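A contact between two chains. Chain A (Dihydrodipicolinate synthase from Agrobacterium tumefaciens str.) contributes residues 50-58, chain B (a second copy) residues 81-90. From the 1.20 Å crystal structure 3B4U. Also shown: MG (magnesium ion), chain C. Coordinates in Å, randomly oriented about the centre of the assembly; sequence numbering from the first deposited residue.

Chain A 50-58: GCSVGSRER
Chain B 81-90: VDSIEDAADQ

Chain A residues 50-58 open with a short 3-10 segment, A:Gly50 to A:Ser52 (phi/psi near -60/-30, relaxing to -95/-5 at A:Ser52), closed by A:Val53 N donating to A:Gly50 O at 3.0 Å. A:Val53 (-91/125) and A:Gly54 (-67/161) are extended and lead into a helix that continues beyond the stretch, with A:Arg58 N bonded to A:Gly54 O at 2.9 Å. In chain B, the residues before the helix are loop: B:Val81 (-112/175), B:Asp82 (-113/-10) and B:Ser83 (-109/151) precede a regular helix from B:Ile84 onward, in which B:Ala87 N reaches B:Ser83 O at 3.0 Å. B:Ser83 is the N-cap: with chi1 p, its OG accepts from B:Asp86 N at 3.2 Å. The two stretches run roughly the same way here, the pairing advancing together in both chains: CA to CA 5.7 Å for A:Cys51 and B:Asp82, 4.2 Å for A:Ser52 and B:Ser83, and 4.9 Å for A:Gly54 and B:Glu85; together they bury 410 Å².

The carboxylates of B:Glu85 and B:Asp86, both with CB directed toward chain A, receive the backbone amides of A:Ser55, A:Arg56 and A:Glu57. B:Glu85 (chi1 t, chi2 t, chi3 70°) places OE1 2.9 Å from A:Arg56 N and 2.9 Å from A:Glu57 N; both are hydrogen bonds, the second straighter (162° against 133°). B:Asp86 (chi1 m, chi2 19°) grips A:Ser55 (chi1 m) twice, OD1 accepting from A:Ser55 N at 2.9 Å and OD2 from A:Ser55 OG at 2.6 Å. A:Gly54 CA lies 3.1 Å from B:Glu85 OE1, and a CB on A:Gly54 would clash with that oxygen. A:Glu57 (m, t, chi3 -43°) turns back on its own chain, its OE1 accepting from A:Gly54 N at 2.9 Å.

Farther back, packing and water replace direct bonds. A:Cys51 CB (chi1 p) and B:Asp82 CB (chi1 m) lie 4.2 Å apart, while B:Ser83 CB sits 3.7 Å from A:Ser52 O. Water 3 donates to A:Ser52 O (2.7 Å) and accepts from B:Ile84 N (2.8 Å); water 2 likewise joins A:Ser52 O (3.0 Å) to B:Glu85 N (2.9 Å). Water 1 donates to A:Ser52 OG (3.0 Å) and B:Asp82 O (2.7 Å). B:Asp82 OD2 binds MG at 2.1 Å.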

# COMPACT_ATOMS: atom_id res chain seq x y z
N GLY A 50 -5.07 5.36 -8.89
CA GLY A 50 -3.95 4.59 -9.42
C GLY A 50 -3.67 3.35 -8.59
O GLY A 50 -3.31 2.31 -9.11
N CYS A 51 -3.88 3.47 -7.27
CA CYS A 51 -3.71 2.31 -6.40
C CYS A 51 -4.63 1.16 -6.76
O CYS A 51 -4.29 -0.00 -6.53
CB CYS A 51 -3.96 2.74 -4.94
SG CYS A 51 -5.52 3.66 -4.69
N SER A 52 -5.75 1.49 -7.39
CA SER A 52 -6.76 0.50 -7.76
C SER A 52 -6.59 0.01 -9.19
O SER A 52 -7.31 -0.90 -9.61
CB SER A 52 -8.14 1.10 -7.61
OG SER A 52 -8.29 1.60 -6.30
N VAL A 53 -5.65 0.58 -9.93
CA VAL A 53 -5.37 0.18 -11.30
C VAL A 53 -4.31 -0.89 -11.26
O VAL A 53 -3.24 -0.73 -10.67
CB VAL A 53 -4.94 1.39 -12.14
CG1 VAL A 53 -4.52 0.94 -13.54
CG2 VAL A 53 -6.10 2.37 -12.20
N GLY A 54 -4.60 -2.04 -11.86
CA GLY A 54 -3.72 -3.17 -11.81
C GLY A 54 -2.40 -2.94 -12.54
O GLY A 54 -2.27 -2.06 -13.38
N SER A 55 -1.42 -3.75 -12.20
CA SER A 55 -0.13 -3.69 -12.81
C SER A 55 -0.15 -4.05 -14.30
O SER A 55 0.69 -3.56 -15.06
CB SER A 55 0.88 -4.62 -12.10
OG SER A 55 1.08 -4.17 -10.77
N ARG A 56 -1.11 -4.85 -14.74
CA ARG A 56 -1.28 -5.10 -16.16
C ARG A 56 -2.11 -4.01 -16.78
O ARG A 56 -1.79 -3.51 -17.88
CB ARG A 56 -1.92 -6.46 -16.44
CG ARG A 56 -1.29 -7.63 -15.78
CD ARG A 56 0.17 -7.66 -15.97
NE ARG A 56 0.69 -8.97 -15.58
CZ ARG A 56 0.73 -10.03 -16.37
NH1 ARG A 56 0.38 -9.95 -17.64
NH2 ARG A 56 1.17 -11.18 -15.91
N GLU A 57 -3.19 -3.62 -16.14
CA GLU A 57 -4.02 -2.54 -16.66
C GLU A 57 -3.23 -1.28 -16.97
O GLU A 57 -3.42 -0.66 -18.02
CB GLU A 57 -5.13 -2.15 -15.68
CG GLU A 57 -6.21 -3.20 -15.47
CD GLU A 57 -7.28 -2.77 -14.52
OE1 GLU A 57 -6.94 -2.17 -13.49
OE2 GLU A 57 -8.49 -3.01 -14.79
N ARG A 58 -2.34 -0.88 -16.06
CA ARG A 58 -1.63 0.36 -16.28
C ARG A 58 -0.79 0.29 -17.54
O ARG A 58 -0.59 1.30 -18.18
CB ARG A 58 -0.81 0.77 -15.08
CG ARG A 58 0.30 -0.15 -14.73
CD ARG A 58 1.03 0.27 -13.47
NE ARG A 58 1.85 1.44 -13.71
CZ ARG A 58 1.80 2.60 -13.04
NH1 ARG A 58 0.91 2.85 -12.10
NH2 ARG A 58 2.69 3.54 -13.35
N VAL B 81 -1.55 -6.12 -1.39
CA VAL B 81 -1.61 -5.14 -2.49
C VAL B 81 -2.93 -4.38 -2.51
O VAL B 81 -3.86 -4.62 -1.71
CB VAL B 81 -1.31 -5.80 -3.84
CG1 VAL B 81 0.11 -6.35 -3.82
CG2 VAL B 81 -2.34 -6.87 -4.14
N ASP B 82 -3.01 -3.41 -3.41
CA ASP B 82 -4.12 -2.45 -3.35
C ASP B 82 -5.09 -2.54 -4.50
O ASP B 82 -6.15 -1.92 -4.45
CB ASP B 82 -3.57 -1.04 -3.20
CG ASP B 82 -2.57 -0.97 -2.06
OD1 ASP B 82 -2.89 -1.54 -0.99
OD2 ASP B 82 -1.48 -0.41 -2.25
N SER B 83 -4.76 -3.29 -5.54
CA SER B 83 -5.64 -3.41 -6.70
C SER B 83 -6.25 -4.78 -6.73
O SER B 83 -5.66 -5.79 -6.31
CB SER B 83 -4.86 -3.15 -8.00
OG SER B 83 -3.87 -4.15 -8.21
N ILE B 84 -7.46 -4.83 -7.30
CA ILE B 84 -8.16 -6.07 -7.52
C ILE B 84 -7.33 -6.99 -8.41
O ILE B 84 -7.20 -8.19 -8.12
CB ILE B 84 -9.55 -5.77 -8.15
CG1 ILE B 84 -10.45 -5.09 -7.10
CG2 ILE B 84 -10.19 -7.05 -8.70
CD1 ILE B 84 -11.59 -4.28 -7.72
N GLU B 85 -6.80 -6.46 -9.51
CA GLU B 85 -6.06 -7.28 -10.47
C GLU B 85 -4.86 -7.94 -9.83
O GLU B 85 -4.63 -9.14 -9.98
CB GLU B 85 -5.62 -6.42 -11.66
CG GLU B 85 -4.88 -7.22 -12.71
CD GLU B 85 -4.65 -6.41 -13.97
OE1 GLU B 85 -3.84 -5.46 -13.95
OE2 GLU B 85 -5.29 -6.73 -15.01
N ASP B 86 -4.08 -7.17 -9.09
CA ASP B 86 -2.85 -7.75 -8.52
C ASP B 86 -3.18 -8.69 -7.36
O ASP B 86 -2.53 -9.71 -7.21
CB ASP B 86 -1.90 -6.67 -8.05
CG ASP B 86 -1.24 -5.95 -9.17
OD1 ASP B 86 -1.71 -5.97 -10.31
OD2 ASP B 86 -0.19 -5.34 -8.89
N ALA B 87 -4.19 -8.37 -6.55
CA ALA B 87 -4.55 -9.27 -5.47
C ALA B 87 -5.05 -10.59 -6.03
O ALA B 87 -4.70 -11.67 -5.53
CB ALA B 87 -5.61 -8.64 -4.57
N ALA B 88 -5.87 -10.52 -7.07
CA ALA B 88 -6.34 -11.74 -7.69
C ALA B 88 -5.22 -12.54 -8.36
O ALA B 88 -5.16 -13.74 -8.24
CB ALA B 88 -7.44 -11.43 -8.68
N ASP B 89 -4.32 -11.85 -9.04
CA ASP B 89 -3.25 -12.54 -9.75
C ASP B 89 -2.33 -13.26 -8.77
O ASP B 89 -2.00 -14.42 -8.96
CB ASP B 89 -2.44 -11.58 -10.61
CG ASP B 89 -3.14 -11.18 -11.91
OD1 ASP B 89 -4.23 -11.73 -12.25
OD2 ASP B 89 -2.58 -10.28 -12.57
N GLN B 90 -1.95 -12.57 -7.70
CA GLN B 90 -1.05 -13.18 -6.70
C GLN B 90 -1.76 -14.34 -6.01
O GLN B 90 -1.18 -15.41 -5.77
CB GLN B 90 -0.56 -12.15 -5.66
CG GLN B 90 0.37 -11.11 -6.20
CD GLN B 90 0.94 -10.21 -5.10
OE1 GLN B 90 0.80 -10.47 -3.92
NE2 GLN B 90 1.65 -9.17 -5.51
MG MG C . 0.36 -0.70 -1.24
O HOH W 1 -7.24 0.50 -3.77
O HOH W 2 -7.28 -3.77 -10.46
O HOH W 3 -8.72 -2.45 -7.95
O HOH W 4 -1.92 -2.48 -8.95
O HOH W 5 0.17 -11.29 -13.04
O HOH W 6 -0.45 -2.29 -0.24
O HOH W 7 -0.14 0.41 0.45
O HOH W 8 0.84 -1.83 -2.92